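Local structure of tryptophane-5-halogenase (Microbispora sp. ATCC PTA-5024, 5UAO) at residues A[201-206]-A[237-243]; A[228-234]-A[341-347]. The protein probably installs chlorine at the 5-position of a tryptophan in the lanthipeptide NAI-107, as a flavin-dependent halogenase that carries bound FAD. All coordinates share one frame; numbering follows the deposited sequence.

Contact 1. Residues A[201-206]-A[237-243]; sequences VAEVRL and LLLEKAL. With FAD (flavin-adenine dinucleotide), chain E.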
ATOM      1  N   VAL A 201      -7.102  23.795 -31.305  1.00 26.92           N
ATOM      2  CA  VAL A 201      -7.956  22.632 -31.660  1.00 27.68           C
ATOM      3  C   VAL A 201      -9.409  23.053 -31.557  1.00 31.50           C
ATOM      4  O   VAL A 201      -9.774  23.643 -30.556  1.00 29.62           O
ATOM      5  CB  VAL A 201      -7.644  21.397 -30.757  1.00 30.35           C
ATOM      6  CG1 VAL A 201      -8.714  20.314 -30.878  1.00 36.75           C
ATOM      7  CG2 VAL A 201      -6.252  20.866 -31.090  1.00 31.69           C
ATOM      8  N   ALA A 202     -10.211  22.769 -32.605  1.00 32.44           N
ATOM      9  CA  ALA A 202     -11.669  23.106 -32.665  1.00 31.72           C
ATOM     10  C   ALA A 202     -12.515  21.893 -32.383  1.00 33.91           C
ATOM     11  O   ALA A 202     -13.590  22.001 -31.789  1.00 33.08           O
ATOM     12  CB  ALA A 202     -12.075  23.624 -34.058  1.00 32.54           C
ATOM     13  N   GLU A 203     -12.085  20.753 -32.902  1.00 34.80           N
ATOM     14  CA  GLU A 203     -12.832  19.540 -32.735  1.00 34.35           C
ATOM     15  C   GLU A 203     -11.907  18.355 -32.593  1.00 30.41           C
ATOM     16  O   GLU A 203     -10.900  18.192 -33.287  1.00 31.41           O
ATOM     17  CB  GLU A 203     -13.752  19.304 -33.911  1.00 42.08           C
ATOM     18  CG  GLU A 203     -14.671  18.109 -33.684  1.00 47.78           C
ATOM     19  CD  GLU A 203     -15.430  17.686 -34.943  1.00 56.31           C
ATOM     20  OE1 GLU A 203     -15.391  18.434 -35.961  1.00 45.32           O
ATOM     21  OE2 GLU A 203     -16.044  16.581 -34.909  1.00 54.34           O
ATOM     22  N   VAL A 204     -12.259  17.514 -31.646  1.00 34.00           N
ATOM     23  CA  VAL A 204     -11.602  16.242 -31.449  1.00 31.44           C
ATOM     24  C   VAL A 204     -12.521  15.247 -32.093  1.00 36.32           C
ATOM     25  O   VAL A 204     -13.634  15.032 -31.624  1.00 38.42           O
ATOM     26  CB  VAL A 204     -11.467  15.983 -29.965  1.00 28.78           C
ATOM     27  CG1 VAL A 204     -10.860  14.624 -29.692  1.00 29.42           C
ATOM     28  CG2 VAL A 204     -10.726  17.147 -29.339  1.00 29.26           C
ATOM     29  N   ARG A 205     -12.056  14.647 -33.182  1.00 35.18           N
ATOM     30  CA  ARG A 205     -12.876  13.759 -33.934  1.00 36.19           C
ATOM     31  C   ARG A 205     -12.578  12.314 -33.602  1.00 31.74           C
ATOM     32  O   ARG A 205     -11.472  11.831 -33.832  1.00 34.09           O
ATOM     33  CB  ARG A 205     -12.670  14.025 -35.410  1.00 39.48           C
ATOM     34  CG  ARG A 205     -13.765  13.463 -36.272  1.00 54.28           C
ATOM     35  CD  ARG A 205     -14.578  14.581 -36.918  1.00 65.43           C
ATOM     36  NE  ARG A 205     -15.796  13.999 -37.441  1.00 79.74           N
ATOM     37  CZ  ARG A 205     -17.038  14.444 -37.244  1.00 95.16           C
ATOM     38  NH1 ARG A 205     -17.292  15.587 -36.593  1.00 99.89           N
ATOM     39  NH2 ARG A 205     -18.050  13.747 -37.759  1.00 88.95           N
ATOM     40  N   LEU A 206     -13.583  11.616 -33.088  1.00 32.38           N
ATOM     41  CA  LEU A 206     -13.478  10.179 -32.766  1.00 32.26           C
ATOM     42  C   LEU A 206     -13.675   9.397 -34.040  1.00 32.54           C
ATOM     43  O   LEU A 206     -14.339   9.873 -34.923  1.00 32.69           O
ATOM     44  CB  LEU A 206     -14.557   9.789 -31.744  1.00 33.00           C
ATOM     45  CG  LEU A 206     -14.640  10.593 -30.428  1.00 36.37           C
ATOM     46  CD1 LEU A 206     -15.620   9.950 -29.477  1.00 36.78           C
ATOM     47  CD2 LEU A 206     -13.264  10.731 -29.792  1.00 38.94           C
ATOM     48  N   LEU A 237     -10.294  18.992 -23.092  1.00 27.98           N
ATOM     49  CA  LEU A 237     -10.954  18.905 -24.411  1.00 31.23           C
ATOM     50  C   LEU A 237     -11.104  17.466 -24.900  1.00 32.26           C
ATOM     51  O   LEU A 237     -12.164  17.090 -25.428  1.00 27.54           O
ATOM     52  CB  LEU A 237     -10.147  19.683 -25.431  1.00 38.53           C
ATOM     53  CG  LEU A 237     -10.905  20.253 -26.595  1.00 45.55           C
ATOM     54  CD1 LEU A 237     -11.666  21.443 -26.025  1.00 52.48           C
ATOM     55  CD2 LEU A 237      -9.927  20.671 -27.683  1.00 48.96           C
ATOM     56  N   LEU A 238     -10.034  16.664 -24.753  1.00 25.26           N
ATOM     57  CA  LEU A 238     -10.108  15.290 -25.173  1.00 24.54           C
ATOM     58  C   LEU A 238     -10.793  14.398 -24.184  1.00 27.48           C
ATOM     59  O   LEU A 238     -11.757  13.681 -24.557  1.00 24.93           O
ATOM     60  CB  LEU A 238      -8.757  14.719 -25.576  1.00 27.97           C
ATOM     61  CG  LEU A 238      -8.001  15.370 -26.739  1.00 30.01           C
ATOM     62  CD1 LEU A 238      -7.386  16.687 -26.345  1.00 32.08           C
ATOM     63  CD2 LEU A 238      -6.924  14.383 -27.174  1.00 30.20           C
ATOM     64  N   LEU A 239     -10.343  14.451 -22.924  1.00 25.97           N
ATOM     65  CA  LEU A 239     -10.822  13.502 -21.912  1.00 27.83           C
ATOM     66  C   LEU A 239     -12.318  13.702 -21.558  1.00 25.46           C
ATOM     67  O   LEU A 239     -13.203  12.760 -21.668  1.00 29.29           O
ATOM     68  CB  LEU A 239     -10.024  13.660 -20.639  1.00 28.72           C
ATOM     69  CG  LEU A 239     -10.332  12.606 -19.575  1.00 27.24           C
ATOM     70  CD1 LEU A 239      -9.619  11.335 -19.951  1.00 28.77           C
ATOM     71  CD2 LEU A 239      -9.892  13.123 -18.187  1.00 24.34           C
ATOM     72  N   GLU A 240     -12.611  14.904 -21.100  1.00 27.02           N
ATOM     73  CA  GLU A 240     -13.981  15.225 -20.653  1.00 24.23           C
ATOM     74  C   GLU A 240     -14.857  15.519 -21.849  1.00 28.28           C
ATOM     75  O   GLU A 240     -15.952  14.976 -21.936  1.00 28.73           O
ATOM     76  CB  GLU A 240     -14.019  16.397 -19.729  1.00 26.69           C
ATOM     77  CG  GLU A 240     -15.331  16.623 -19.015  1.00 30.27           C
ATOM     78  CD  GLU A 240     -15.381  17.948 -18.258  1.00 32.99           C
ATOM     79  OE1 GLU A 240     -14.534  18.232 -17.344  1.00 30.91           O
ATOM     80  OE2 GLU A 240     -16.270  18.772 -18.589  1.00 42.97           O
ATOM     81  N   LYS A 241     -14.443  16.389 -22.733  1.00 28.46           N
ATOM     82  CA  LYS A 241     -15.404  16.895 -23.710  1.00 33.61           C
ATOM     83  C   LYS A 241     -15.601  15.870 -24.836  1.00 35.76           C
ATOM     84  O   LYS A 241     -16.714  15.509 -25.117  1.00 33.22           O
ATOM     85  CB  LYS A 241     -15.030  18.235 -24.292  1.00 33.24           C
ATOM     86  CG  LYS A 241     -14.837  19.372 -23.292  1.00 38.32           C
ATOM     87  CD  LYS A 241     -16.082  19.661 -22.474  1.00 46.24           C
ATOM     88  CE  LYS A 241     -16.076  21.114 -21.979  1.00 51.13           C
ATOM     89  NZ  LYS A 241     -15.006  21.374 -20.974  1.00 49.37           N
ATOM     90  N   ALA A 242     -14.541  15.374 -25.447  1.00 29.77           N
ATOM     91  CA  ALA A 242     -14.695  14.381 -26.513  1.00 31.77           C
ATOM     92  C   ALA A 242     -15.082  12.947 -26.031  1.00 30.93           C
ATOM     93  O   ALA A 242     -15.915  12.276 -26.637  1.00 28.24           O
ATOM     94  CB  ALA A 242     -13.459  14.323 -27.394  1.00 30.14           C
ATOM     95  N   LEU A 243     -14.427  12.457 -24.987  1.00 29.01           N
ATOM     96  CA  LEU A 243     -14.630  11.091 -24.559  1.00 29.57           C
ATOM     97  C   LEU A 243     -15.767  11.031 -23.525  1.00 31.46           C
ATOM     98  O   LEU A 243     -16.210   9.945 -23.179  1.00 28.12           O
ATOM     99  CB  LEU A 243     -13.330  10.511 -24.064  1.00 30.85           C
ATOM    100  CG  LEU A 243     -12.310  10.224 -25.166  1.00 30.84           C
ATOM    101  CD1 LEU A 243     -10.954   9.726 -24.670  1.00 33.33           C
ATOM    102  CD2 LEU A 243     -12.838   9.194 -26.165  1.00 32.81           C
TER
HETATM  103  PA  FAD E 601      -2.469  24.969 -18.385  1.00 32.79           P
HETATM  104  O1A FAD E 601      -1.253  25.658 -17.763  1.00 37.55           O
HETATM  105  O2A FAD E 601      -3.903  25.506 -18.209  1.00 33.33           O
HETATM  106  O5B FAD E 601      -2.183  24.673 -19.939  1.00 37.74           O
HETATM  107  C5B FAD E 601      -3.159  24.320 -20.899  1.00 31.35           C
HETATM  108  C4B FAD E 601      -2.487  24.353 -22.259  1.00 31.55           C
HETATM  109  O4B FAD E 601      -3.493  23.758 -23.083  1.00 31.50           O
HETATM  110  C3B FAD E 601      -2.155  25.730 -22.870  1.00 31.20           C
HETATM  111  O3B FAD E 601      -0.820  25.747 -23.588  1.00 29.91           O
HETATM  112  C2B FAD E 601      -3.294  25.961 -23.869  1.00 34.57           C
HETATM  113  O2B FAD E 601      -2.968  26.847 -25.016  1.00 34.22           O
HETATM  114  C1B FAD E 601      -3.583  24.520 -24.291  1.00 31.32           C
HETATM  115  N9A FAD E 601      -4.922  24.395 -24.914  1.00 35.00           N
HETATM  116  C8A FAD E 601      -6.130  24.481 -24.281  1.00 35.38           C
HETATM  117  N7A FAD E 601      -7.128  24.292 -25.188  1.00 34.42           N
HETATM  118  C5A FAD E 601      -6.538  24.113 -26.396  1.00 32.01           C
HETATM  119  C6A FAD E 601      -7.030  23.934 -27.757  1.00 31.36           C
HETATM  120  N6A FAD E 601      -8.376  23.880 -27.988  1.00 31.74           N
HETATM  121  N1A FAD E 601      -6.128  23.773 -28.714  1.00 33.27           N
HETATM  122  C2A FAD E 601      -4.799  23.793 -28.492  1.00 34.96           C
HETATM  123  N3A FAD E 601      -4.293  23.982 -27.273  1.00 34.28           N
HETATM  124  C4A FAD E 601      -5.113  24.148 -26.219  1.00 32.21           C
HETATM  125  N1  FAD E 601       1.023  23.183  -8.681  1.00 39.47           N
HETATM  126  C2  FAD E 601       2.174  23.011  -7.948  1.00 41.62           C
HETATM  127  O2  FAD E 601       2.907  21.986  -8.127  1.00 31.15           O
HETATM  128  N3  FAD E 601       2.571  23.931  -7.028  1.00 37.87           N
HETATM  129  C4  FAD E 601       1.883  25.062  -6.769  1.00 39.80           C
HETATM  130  O4  FAD E 601       2.330  25.848  -5.876  1.00 34.89           O
HETATM  131  C4X FAD E 601       0.621  25.300  -7.547  1.00 36.66           C
HETATM  132  N5  FAD E 601      -0.197  26.368  -7.335  1.00 41.47           N
HETATM  133  C5X FAD E 601      -1.334  26.565  -8.044  1.00 35.51           C
HETATM  134  C6  FAD E 601      -2.121  27.677  -7.775  1.00 37.06           C
HETATM  135  C7  FAD E 601      -3.307  27.897  -8.452  1.00 35.95           C
HETATM  136  C7M FAD E 601      -4.169  29.101  -8.210  1.00 34.41           C
HETATM  137  C8  FAD E 601      -3.718  26.976  -9.510  1.00 40.44           C
HETATM  138  C8M FAD E 601      -5.012  27.238 -10.252  1.00 45.28           C
HETATM  139  C9  FAD E 601      -2.942  25.861  -9.773  1.00 41.77           C
HETATM  140  C9A FAD E 601      -1.763  25.577  -9.079  1.00 37.74           C
HETATM  141  N10 FAD E 601      -0.965  24.408  -9.336  1.00 38.01           N
HETATM  142  C10 FAD E 601       0.223  24.265  -8.550  1.00 39.03           C
HETATM  143  C1' FAD E 601      -1.201  23.386 -10.401  1.00 43.27           C
HETATM  144  C2' FAD E 601      -0.134  23.794 -11.526  1.00 45.31           C
HETATM  145  O2' FAD E 601      -0.426  25.173 -11.715  1.00 49.86           O
HETATM  146  C3' FAD E 601      -0.063  23.524 -13.072  1.00 54.39           C
HETATM  147  O3' FAD E 601       0.790  24.341 -13.958  1.00 40.54           O
HETATM  148  C4' FAD E 601      -1.301  24.097 -13.697  1.00 61.54           C
HETATM  149  O4' FAD E 601      -2.231  24.572 -12.677  1.00 49.34           O
HETATM  150  C5' FAD E 601      -1.759  23.051 -14.713  1.00 52.71           C
HETATM  151  O5' FAD E 601      -0.888  23.017 -15.806  1.00 37.04           O
HETATM  152  P   FAD E 601      -1.592  22.475 -17.180  1.00 35.42           P
HETATM  153  O1P FAD E 601      -2.395  21.280 -16.894  1.00 31.95           O
HETATM  154  O2P FAD E 601      -0.383  22.325 -18.095  1.00 34.83           O
HETATM  155  O3P FAD E 601      -2.670  23.483 -17.730  1.00 34.32           O
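V204, on strand 201-206, points its side chain at helix 237-242 in the FAD-binding, Rossmann-type part of this flavin-dependent halogenase. The strand and the helix axis pass 9.3 Å apart at 73°, and the contact is made by aliphatic side chains. From V204 CB outward, the packing fans over one helix turn. CB itself already lies against the methyl of A242. CG1, held anti to the backbone N (chi1 177°), presses on that same methyl, V204 CG1 to A242 CB being a tight 3.5 Å. CG2, the other branch, turns to L237 and meets its CD2 at 4.0 Å, while CG of L238 lies near both methyls, the V204 and L238 side chains crossing at about a right angle. With both methyls removed, as in an alanine here, a gap would probably open between the strand and L237, L238 and A242. Further along the strand, L206 reaches A242 and L243, its CD2 4.0 Å from CD2 of L243 and its CD1 against the carbonyl oxygen of A242. The helix has a pi-type turn here, with A242 N bonded to L237 O. Strand 211-217 also packs on V204 and L206, through V212. At the other end V201 serves the cofactor: its N donates to FAD N1A at 2.8 Å and its O accepts from FAD N6A, so the backbone reads the adenine edge. L237 CD2 closes this corner, 3.4 Å from V201 CG1 and 3.6 Å from FAD N6A.

Contact 2. Residues A[228-234]-A[341-347]; sequences YVDCTGF and VMAVGNS. With FAD (flavin-adenine dinucleotide), chain E.
N346 lays its amide over one face of the F234 ring, the two planes 24° apart and stacked. ND2 sits toward the rim, 3.6 Å from F234 CE2, while N346 CB makes a CH-pi contact closer to the ring normal. With CG anti to the carbonyl carbon (chi1 -67°), the same amide also reaches the ribityl chain of FAD, where ND2 gives O4' a weak bond. The backbone grips the phosphate more firmly: N346 N donates to FAD O1P at 3.0 Å. Two waters bridge protein and phosphates. One joins G233 N, V344 O and S347 N to O1P; the other joins F234 N and N346 ND2 to O2A. G233 and G345 both have positive phi, and a CB on either would clash with a phosphate oxygen. These loops follow two neighbouring parallel strands, 228-230 and 341-343, of the Rossmann-type sheet that binds FAD. Here M342 N bonds to Y228 O, and D230 N to M342 O at 2.7 Å. D230 O takes two donors from opposite faces of its carbonyl plane: V344 N, and S347 OG at 2.7 Å, which stands 45° out of that plane. The D230 carboxylate folds back in an Asx turn, where OD1 accepts from T232 N at 2.8 Å and, on its syn lone pair, from T232 OG1. V229 CG1 packs on V344 CG2 at 3.7 Å, both side chains also touching helix 358-372; C231 SG rests 4.0 Å from V344 CB.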
ATOM      1  N   TYR A 228      -2.684  10.282 -28.047  1.00 23.78           N
ATOM      2  CA  TYR A 228      -2.826  11.680 -27.633  1.00 24.42           C
ATOM      3  C   TYR A 228      -2.691  11.835 -26.107  1.00 24.54           C
ATOM      4  O   TYR A 228      -3.349  11.098 -25.340  1.00 26.02           O
ATOM      5  CB  TYR A 228      -4.232  12.190 -28.029  1.00 24.65           C
ATOM      6  CG  TYR A 228      -4.524  12.029 -29.507  1.00 24.86           C
ATOM      7  CD1 TYR A 228      -4.925  10.803 -30.016  1.00 26.66           C
ATOM      8  CD2 TYR A 228      -4.342  13.079 -30.376  1.00 26.72           C
ATOM      9  CE1 TYR A 228      -5.119  10.647 -31.355  1.00 28.64           C
ATOM     10  CE2 TYR A 228      -4.530  12.918 -31.747  1.00 25.40           C
ATOM     11  CZ  TYR A 228      -4.925  11.744 -32.229  1.00 26.58           C
ATOM     12  OH  TYR A 228      -5.135  11.603 -33.633  1.00 27.33           O
ATOM     13  N   VAL A 229      -1.981  12.862 -25.678  1.00 22.75           N
ATOM     14  CA  VAL A 229      -1.973  13.217 -24.247  1.00 25.45           C
ATOM     15  C   VAL A 229      -2.810  14.519 -24.099  1.00 25.37           C
ATOM     16  O   VAL A 229      -2.575  15.516 -24.806  1.00 24.53           O
ATOM     17  CB  VAL A 229      -0.544  13.388 -23.689  1.00 24.26           C
ATOM     18  CG1 VAL A 229      -0.564  13.485 -22.182  1.00 26.62           C
ATOM     19  CG2 VAL A 229       0.395  12.235 -24.044  1.00 25.70           C
ATOM     20  N   ASP A 230      -3.848  14.481 -23.250  1.00 24.48           N
ATOM     21  CA  ASP A 230      -4.628  15.654 -23.002  1.00 25.50           C
ATOM     22  C   ASP A 230      -4.015  16.506 -21.884  1.00 25.50           C
ATOM     23  O   ASP A 230      -4.101  16.170 -20.687  1.00 24.15           O
ATOM     24  CB  ASP A 230      -6.070  15.296 -22.673  1.00 24.61           C
ATOM     25  CG  ASP A 230      -6.938  16.523 -22.574  1.00 24.75           C
ATOM     26  OD1 ASP A 230      -6.416  17.656 -22.481  1.00 24.64           O
ATOM     27  OD2 ASP A 230      -8.192  16.366 -22.557  1.00 23.70           O
ATOM     28  N   CYS A 231      -3.325  17.569 -22.295  1.00 24.01           N
ATOM     29  CA  CYS A 231      -2.757  18.578 -21.404  1.00 24.80           C
ATOM     30  C   CYS A 231      -3.462  19.923 -21.659  1.00 25.97           C
ATOM     31  O   CYS A 231      -2.836  20.998 -21.594  1.00 25.87           O
ATOM     32  CB  CYS A 231      -1.211  18.639 -21.571  1.00 24.44           C
ATOM     33  SG  CYS A 231      -0.377  17.033 -21.323  1.00 28.22           S
ATOM     34  N   THR A 232      -4.790  19.894 -21.861  1.00 25.44           N
ATOM     35  CA  THR A 232      -5.468  21.125 -22.235  1.00 24.25           C
ATOM     36  C   THR A 232      -5.932  21.948 -21.079  1.00 27.39           C
ATOM     37  O   THR A 232      -6.614  22.942 -21.309  1.00 25.36           O
ATOM     38  CB  THR A 232      -6.663  20.898 -23.208  1.00 25.15           C
ATOM     39  OG1 THR A 232      -7.639  20.065 -22.602  1.00 25.53           O
ATOM     40  CG2 THR A 232      -6.177  20.254 -24.479  1.00 26.38           C
ATOM     41  N   GLY A 233      -5.514  21.612 -19.854  1.00 27.40           N
ATOM     42  CA  GLY A 233      -5.924  22.332 -18.663  1.00 25.17           C
ATOM     43  C   GLY A 233      -7.368  22.007 -18.236  1.00 24.30           C
ATOM     44  O   GLY A 233      -7.937  21.040 -18.666  1.00 23.65           O
ATOM     45  N   PHE A 234      -8.001  22.895 -17.500  1.00 26.88           N
ATOM     46  CA  PHE A 234      -9.362  22.602 -16.949  1.00 28.13           C
ATOM     47  C   PHE A 234     -10.415  22.258 -17.997  1.00 28.91           C
ATOM     48  O   PHE A 234     -11.213  21.405 -17.724  1.00 32.01           O
ATOM     49  CB  PHE A 234      -9.845  23.774 -16.081  1.00 29.49           C
ATOM     50  CG  PHE A 234      -9.093  23.919 -14.787  1.00 31.23           C
ATOM     51  CD1 PHE A 234      -9.196  22.948 -13.823  1.00 35.18           C
ATOM     52  CD2 PHE A 234      -8.387  25.060 -14.493  1.00 35.02           C
ATOM     53  CE1 PHE A 234      -8.562  23.067 -12.599  1.00 34.48           C
ATOM     54  CE2 PHE A 234      -7.768  25.220 -13.261  1.00 32.21           C
ATOM     55  CZ  PHE A 234      -7.835  24.214 -12.317  1.00 33.96           C
ATOM     56  N   VAL A 341      -6.182   8.022 -25.417  1.00 25.95           N
ATOM     57  CA  VAL A 341      -6.052   9.311 -24.765  1.00 26.06           C
ATOM     58  C   VAL A 341      -5.673   9.117 -23.311  1.00 25.18           C
ATOM     59  O   VAL A 341      -6.329   8.347 -22.622  1.00 25.75           O
ATOM     60  CB  VAL A 341      -7.400  10.040 -24.827  1.00 26.87           C
ATOM     61  CG1 VAL A 341      -7.332  11.303 -24.007  1.00 28.41           C
ATOM     62  CG2 VAL A 341      -7.747  10.356 -26.276  1.00 29.51           C
ATOM     63  N   MET A 342      -4.609   9.770 -22.872  1.00 25.70           N
ATOM     64  CA  MET A 342      -4.378   9.938 -21.426  1.00 27.19           C
ATOM     65  C   MET A 342      -4.338  11.423 -21.072  1.00 24.16           C
ATOM     66  O   MET A 342      -3.758  12.211 -21.765  1.00 24.45           O
ATOM     67  CB  MET A 342      -3.107   9.267 -20.973  1.00 27.83           C
ATOM     68  CG  MET A 342      -2.918   9.620 -19.466  1.00 36.43           C
ATOM     69  SD  MET A 342      -2.112   8.346 -18.624  1.00 37.86           S
ATOM     70  CE  MET A 342      -1.796   9.016 -16.970  1.00 33.76           C
ATOM     71  N   ALA A 343      -4.962  11.798 -19.974  1.00 24.17           N
ATOM     72  CA  ALA A 343      -4.894  13.163 -19.491  1.00 22.15           C
ATOM     73  C   ALA A 343      -3.849  13.368 -18.371  1.00 24.52           C
ATOM     74  O   ALA A 343      -3.691  12.538 -17.438  1.00 24.75           O
ATOM     75  CB  ALA A 343      -6.259  13.614 -19.009  1.00 23.28           C
ATOM     76  N   VAL A 344      -3.145  14.482 -18.481  1.00 23.67           N
ATOM     77  CA  VAL A 344      -2.115  14.860 -17.520  1.00 25.12           C
ATOM     78  C   VAL A 344      -2.318  16.284 -17.152  1.00 21.64           C
ATOM     79  O   VAL A 344      -2.467  17.161 -18.038  1.00 21.82           O
ATOM     80  CB  VAL A 344      -0.655  14.683 -18.094  1.00 24.13           C
ATOM     81  CG1 VAL A 344       0.398  15.162 -17.100  1.00 24.59           C
ATOM     82  CG2 VAL A 344      -0.374  13.224 -18.542  1.00 27.36           C
ATOM     83  N   GLY A 345      -2.258  16.547 -15.844  1.00 23.29           N
ATOM     84  CA  GLY A 345      -2.375  17.896 -15.277  1.00 22.50           C
ATOM     85  C   GLY A 345      -3.820  18.328 -14.990  1.00 23.46           C
ATOM     86  O   GLY A 345      -4.639  17.521 -14.586  1.00 21.78           O
ATOM     87  N   ASN A 346      -4.153  19.597 -15.198  1.00 23.67           N
ATOM     88  CA  ASN A 346      -5.452  20.097 -14.805  1.00 23.01           C
ATOM     89  C   ASN A 346      -6.599  19.510 -15.637  1.00 22.73           C
ATOM     90  O   ASN A 346      -7.755  19.525 -15.206  1.00 21.68           O
ATOM     91  CB  ASN A 346      -5.534  21.642 -14.929  1.00 26.49           C
ATOM     92  CG  ASN A 346      -4.643  22.410 -13.937  1.00 25.78           C
ATOM     93  OD1 ASN A 346      -3.969  21.838 -13.052  1.00 27.19           O
ATOM     94  ND2 ASN A 346      -4.604  23.762 -14.127  1.00 24.62           N
ATOM     95  N   SER A 347      -6.321  19.017 -16.822  1.00 23.48           N
ATOM     96  CA  SER A 347      -7.317  18.276 -17.578  1.00 24.21           C
ATOM     97  C   SER A 347      -7.881  17.062 -16.848  1.00 24.73           C
ATOM     98  O   SER A 347      -9.034  16.697 -17.115  1.00 23.84           O
ATOM     99  CB  SER A 347      -6.736  17.822 -18.918  1.00 28.74           C
ATOM    100  OG  SER A 347      -5.555  17.081 -18.662  1.00 27.24           O
TER
HETATM  101  PA  FAD E 601      -2.469  24.969 -18.385  1.00 32.79           P
HETATM  102  O1A FAD E 601      -1.253  25.658 -17.763  1.00 37.55           O
HETATM  103  O2A FAD E 601      -3.903  25.506 -18.209  1.00 33.33           O
HETATM  104  O5B FAD E 601      -2.183  24.673 -19.939  1.00 37.74           O
HETATM  105  C5B FAD E 601      -3.159  24.320 -20.899  1.00 31.35           C
HETATM  106  C4B FAD E 601      -2.487  24.353 -22.259  1.00 31.55           C
HETATM  107  O4B FAD E 601      -3.493  23.758 -23.083  1.00 31.50           O
HETATM  108  C3B FAD E 601      -2.155  25.730 -22.870  1.00 31.20           C
HETATM  109  O3B FAD E 601      -0.820  25.747 -23.588  1.00 29.91           O
HETATM  110  C2B FAD E 601      -3.294  25.961 -23.869  1.00 34.57           C
HETATM  111  O2B FAD E 601      -2.968  26.847 -25.016  1.00 34.22           O
HETATM  112  C1B FAD E 601      -3.583  24.520 -24.291  1.00 31.32           C
HETATM  113  N9A FAD E 601      -4.922  24.395 -24.914  1.00 35.00           N
HETATM  114  C8A FAD E 601      -6.130  24.481 -24.281  1.00 35.38           C
HETATM  115  N7A FAD E 601      -7.128  24.292 -25.188  1.00 34.42           N
HETATM  116  C5A FAD E 601      -6.538  24.113 -26.396  1.00 32.01           C
HETATM  117  C6A FAD E 601      -7.030  23.934 -27.757  1.00 31.36           C
HETATM  118  N6A FAD E 601      -8.376  23.880 -27.988  1.00 31.74           N
HETATM  119  N1A FAD E 601      -6.128  23.773 -28.714  1.00 33.27           N
HETATM  120  C2A FAD E 601      -4.799  23.793 -28.492  1.00 34.96           C
HETATM  121  N3A FAD E 601      -4.293  23.982 -27.273  1.00 34.28           N
HETATM  122  C4A FAD E 601      -5.113  24.148 -26.219  1.00 32.21           C
HETATM  123  N1  FAD E 601       1.023  23.183  -8.681  1.00 39.47           N
HETATM  124  C2  FAD E 601       2.174  23.011  -7.948  1.00 41.62           C
HETATM  125  O2  FAD E 601       2.907  21.986  -8.127  1.00 31.15           O
HETATM  126  N3  FAD E 601       2.571  23.931  -7.028  1.00 37.87           N
HETATM  127  C4  FAD E 601       1.883  25.062  -6.769  1.00 39.80           C
HETATM  128  O4  FAD E 601       2.330  25.848  -5.876  1.00 34.89           O
HETATM  129  C4X FAD E 601       0.621  25.300  -7.547  1.00 36.66           C
HETATM  130  N5  FAD E 601      -0.197  26.368  -7.335  1.00 41.47           N
HETATM  131  C5X FAD E 601      -1.334  26.565  -8.044  1.00 35.51           C
HETATM  132  C6  FAD E 601      -2.121  27.677  -7.775  1.00 37.06           C
HETATM  133  C7  FAD E 601      -3.307  27.897  -8.452  1.00 35.95           C
HETATM  134  C7M FAD E 601      -4.169  29.101  -8.210  1.00 34.41           C
HETATM  135  C8  FAD E 601      -3.718  26.976  -9.510  1.00 40.44           C
HETATM  136  C8M FAD E 601      -5.012  27.238 -10.252  1.00 45.28           C
HETATM  137  C9  FAD E 601      -2.942  25.861  -9.773  1.00 41.77           C
HETATM  138  C9A FAD E 601      -1.763  25.577  -9.079  1.00 37.74           C
HETATM  139  N10 FAD E 601      -0.965  24.408  -9.336  1.00 38.01           N
HETATM  140  C10 FAD E 601       0.223  24.265  -8.550  1.00 39.03           C
HETATM  141  C1' FAD E 601      -1.201  23.386 -10.401  1.00 43.27           C
HETATM  142  C2' FAD E 601      -0.134  23.794 -11.526  1.00 45.31           C
HETATM  143  O2' FAD E 601      -0.426  25.173 -11.715  1.00 49.86           O
HETATM  144  C3' FAD E 601      -0.063  23.524 -13.072  1.00 54.39           C
HETATM  145  O3' FAD E 601       0.790  24.341 -13.958  1.00 40.54           O
HETATM  146  C4' FAD E 601      -1.301  24.097 -13.697  1.00 61.54           C
HETATM  147  O4' FAD E 601      -2.231  24.572 -12.677  1.00 49.34           O
HETATM  148  C5' FAD E 601      -1.759  23.051 -14.713  1.00 52.71           C
HETATM  149  O5' FAD E 601      -0.888  23.017 -15.806  1.00 37.04           O
HETATM  150  P   FAD E 601      -1.592  22.475 -17.180  1.00 35.42           P
HETATM  151  O1P FAD E 601      -2.395  21.280 -16.894  1.00 31.95           O
HETATM  152  O2P FAD E 601      -0.383  22.325 -18.095  1.00 34.83           O
HETATM  153  O3P FAD E 601      -2.670  23.483 -17.730  1.00 34.32           O
HETATM  154  O   HOH W   1      -3.810  19.553 -18.402  1.00 21.56           O
HETATM  155  O   HOH W   2      -5.827  24.886 -16.553  1.00 24.94           O

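In the fold
The two contacts lie 11 Å apart, centre to centre, and reach the same mixed sheet. Along the chain their segments alternate: 201-206, 228-234, 237-243, then 341-347. Strand 195-208 and strand 227-230 are separated in that sheet by strands 56-61 and 31-35, and helix 237-242, which follows strand 227-230 in the chain, packs back toward strand 201-206. The helix start joins the contacts directly, with L239 N 2.9 Å from D230 OD2 and L237 N 2.9 Å from T232 OG1, both probable hydrogen bonds. FAD spans the pair: strand 195-208 binds its adenine at contact 1, and the loop after strand 341-343 its diphosphate and ribityl chain at contact 2.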